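Local coordinates for protein CMP-sialic acid transporter 1 (PDB 6I1R) that probably carries CMP-sialic acid from the cytoplasm into the Golgi, as a membrane antiporter that exchanges it for CMP, at residues Ile287-Phe290 / Leu291-Ile295. The protein carries 5 engineered substitutions. Residues are numbered along the deposited sequence; the frame is centred on the assembly and turned at random.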
ATOM      1  N   ILE B 287     -15.187   7.057 -22.868  1.00 97.22           N
ATOM      2  CA  ILE B 287     -16.316   7.951 -23.128  1.00 96.21           C
ATOM      3  C   ILE B 287     -16.790   8.554 -21.798  1.00 95.11           C
ATOM      4  O   ILE B 287     -17.233   9.701 -21.764  1.00 95.19           O
ATOM      5  CB  ILE B 287     -17.445   7.209 -23.877  1.00 96.50           C
ATOM      6  CG1 ILE B 287     -18.415   8.180 -24.558  1.00 97.86           C
ATOM      7  CG2 ILE B 287     -18.175   6.232 -22.965  1.00 95.98           C
ATOM      8  CD1 ILE B 287     -17.891   8.777 -25.844  1.00 98.40           C
ATOM      9  N   GLN B 288     -16.668   7.793 -20.709  1.00 93.77           N
ATOM     10  CA  GLN B 288     -17.128   8.233 -19.383  1.00 92.25           C
ATOM     11  C   GLN B 288     -16.358   9.488 -18.955  1.00 90.22           C
ATOM     12  O   GLN B 288     -16.919  10.379 -18.309  1.00 89.40           O
ATOM     13  CB  GLN B 288     -16.940   7.134 -18.335  1.00 92.66           C
ATOM     14  CG  GLN B 288     -17.609   5.812 -18.684  1.00 93.74           C
ATOM     15  CD  GLN B 288     -16.631   4.785 -19.199  1.00 94.22           C
ATOM     16  OE1 GLN B 288     -15.552   4.595 -18.642  1.00 94.73           O
ATOM     17  NE2 GLN B 288     -17.004   4.109 -20.272  1.00 96.03           N
ATOM     18  N   LEU B 289     -15.071   9.532 -19.295  1.00 88.13           N
ATOM     19  CA  LEU B 289     -14.240  10.712 -19.065  1.00 87.28           C
ATOM     20  C   LEU B 289     -14.784  11.881 -19.895  1.00 85.72           C
ATOM     21  O   LEU B 289     -15.054  12.958 -19.365  1.00 84.57           O
ATOM     22  CB  LEU B 289     -12.792  10.388 -19.451  1.00 87.63           C
ATOM     23  CG  LEU B 289     -11.785  11.524 -19.273  1.00 87.94           C
ATOM     24  CD1 LEU B 289     -11.594  11.856 -17.801  1.00 88.61           C
ATOM     25  CD2 LEU B 289     -10.453  11.173 -19.918  1.00 88.35           C
ATOM     26  N   PHE B 290     -14.934  11.641 -21.194  1.00 84.17           N
ATOM     27  CA  PHE B 290     -15.461  12.630 -22.139  1.00 83.20           C
ATOM     28  C   PHE B 290     -16.783  13.203 -21.604  1.00 81.55           C
ATOM     29  O   PHE B 290     -16.929  14.422 -21.489  1.00 80.48           O
ATOM     30  CB  PHE B 290     -15.585  11.984 -23.524  1.00 83.93           C
ATOM     31  CG  PHE B 290     -16.435  12.711 -24.535  1.00 84.26           C
ATOM     32  CD1 PHE B 290     -16.051  13.946 -25.036  1.00 84.37           C
ATOM     33  CD2 PHE B 290     -17.599  12.135 -25.024  1.00 85.71           C
ATOM     34  CE1 PHE B 290     -16.827  14.598 -25.983  1.00 85.62           C
ATOM     35  CE2 PHE B 290     -18.375  12.789 -25.968  1.00 86.05           C
ATOM     36  CZ  PHE B 290     -17.988  14.021 -26.445  1.00 85.86           C
ATOM     37  N   LEU B 291     -17.715  12.323 -21.241  1.00 79.28           N
ATOM     38  CA  LEU B 291     -19.059  12.740 -20.823  1.00 78.61           C
ATOM     39  C   LEU B 291     -18.974  13.557 -19.526  1.00 77.08           C
ATOM     40  O   LEU B 291     -19.538  14.648 -19.437  1.00 76.58           O
ATOM     41  CB  LEU B 291     -19.943  11.503 -20.632  1.00 79.20           C
ATOM     42  CG  LEU B 291     -20.212  10.669 -21.885  1.00 79.71           C
ATOM     43  CD1 LEU B 291     -21.025   9.429 -21.544  1.00 80.04           C
ATOM     44  CD2 LEU B 291     -20.913  11.490 -22.957  1.00 79.40           C
ATOM     45  N   GLY B 292     -18.262  13.026 -18.534  1.00 75.21           N
ATOM     46  CA  GLY B 292     -18.126  13.678 -17.229  1.00 73.03           C
ATOM     47  C   GLY B 292     -17.583  15.095 -17.335  1.00 70.79           C
ATOM     48  O   GLY B 292     -17.994  15.978 -16.579  1.00 72.03           O
ATOM     49  N   ILE B 293     -16.662  15.312 -18.274  1.00 67.43           N
ATOM     50  CA  ILE B 293     -16.045  16.630 -18.483  1.00 64.79           C
ATOM     51  C   ILE B 293     -17.103  17.616 -18.996  1.00 63.19           C
ATOM     52  O   ILE B 293     -17.178  18.746 -18.512  1.00 62.30           O
ATOM     53  CB  ILE B 293     -14.837  16.526 -19.439  1.00 64.04           C
ATOM     54  CG1 ILE B 293     -13.642  15.855 -18.759  1.00 63.51           C
ATOM     55  CG2 ILE B 293     -14.463  17.891 -20.003  1.00 64.43           C
ATOM     56  CD1 ILE B 293     -12.582  15.362 -19.716  1.00 63.96           C
ATOM     57  N   ILE B 294     -17.905  17.190 -19.972  1.00 61.73           N
ATOM     58  CA  ILE B 294     -18.919  18.058 -20.586  1.00 60.36           C
ATOM     59  C   ILE B 294     -19.963  18.437 -19.527  1.00 59.33           C
ATOM     60  O   ILE B 294     -20.348  19.604 -19.419  1.00 56.97           O
ATOM     61  CB  ILE B 294     -19.560  17.384 -21.818  1.00 59.65           C
ATOM     62  CG1 ILE B 294     -18.552  17.234 -22.961  1.00 59.93           C
ATOM     63  CG2 ILE B 294     -20.805  18.139 -22.267  1.00 59.52           C
ATOM     64  CD1 ILE B 294     -18.958  16.236 -24.020  1.00 60.21           C
ATOM     65  N   ILE B 295     -20.415  17.450 -18.758  1.00 59.82           N
ATOM     66  CA  ILE B 295     -21.345  17.695 -17.653  1.00 61.26           C
ATOM     67  C   ILE B 295     -20.741  18.750 -16.719  1.00 63.61           C
ATOM     68  O   ILE B 295     -21.411  19.710 -16.336  1.00 63.39           O
ATOM     69  CB  ILE B 295     -21.669  16.388 -16.898  1.00 59.62           C
ATOM     70  CG1 ILE B 295     -22.546  15.456 -17.738  1.00 59.08           C
ATOM     71  CG2 ILE B 295     -22.305  16.682 -15.548  1.00 59.49           C
ATOM     72  CD1 ILE B 295     -22.374  13.993 -17.412  1.00 59.42           C
TER
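With CG of F290 anti to the backbone N (chi1 164°) and CG1 of I294 beside its own N (chi1 -67°), the ring and the methyl four residues on meet along one flank of the last transmembrane helix, 287-304. The CH-pi geometry supports this reading: I294 CD1 lies 3.7 Å from the centroid of the F290 ring, over one face and displaced toward the rim on the CE1 and CZ side. L291 reaches the ring differently, through CD2, which comes within 4.0 Å of F290 CD2. L291 CG also approaches I287 CG1, one turn back, at 4.1 Å. These four side chains are on the surface, where in a membrane transporter they may face lipid. On the side facing helix 259-279, I293 CD1 packs 3.9 Å from the branch point CG of the buried L289. Both residues also touch helix 259-279, L289 at M274 and I278 and I293 at L271 and V275, whereas L291 reaches T141 of helix 126-143.

The backbone establishes the alpha-helical i to i+4 pattern. L291 N donates to I287 O with an N-H...O angle of 163°. G292 N bonds to Q288 O at 3.0 Å and I293 N to L289 O at 3.1 Å. At F290 O the bonds are weak: I294 N supplies the i+4 partner, and I293 N adds an i+3 bond alongside its own bond to L289 O. Close to the helix start, CB of Q288 points away from 291-295, and at the end of the side chain OE1 is hydrogen-bonded to OG1 of T286.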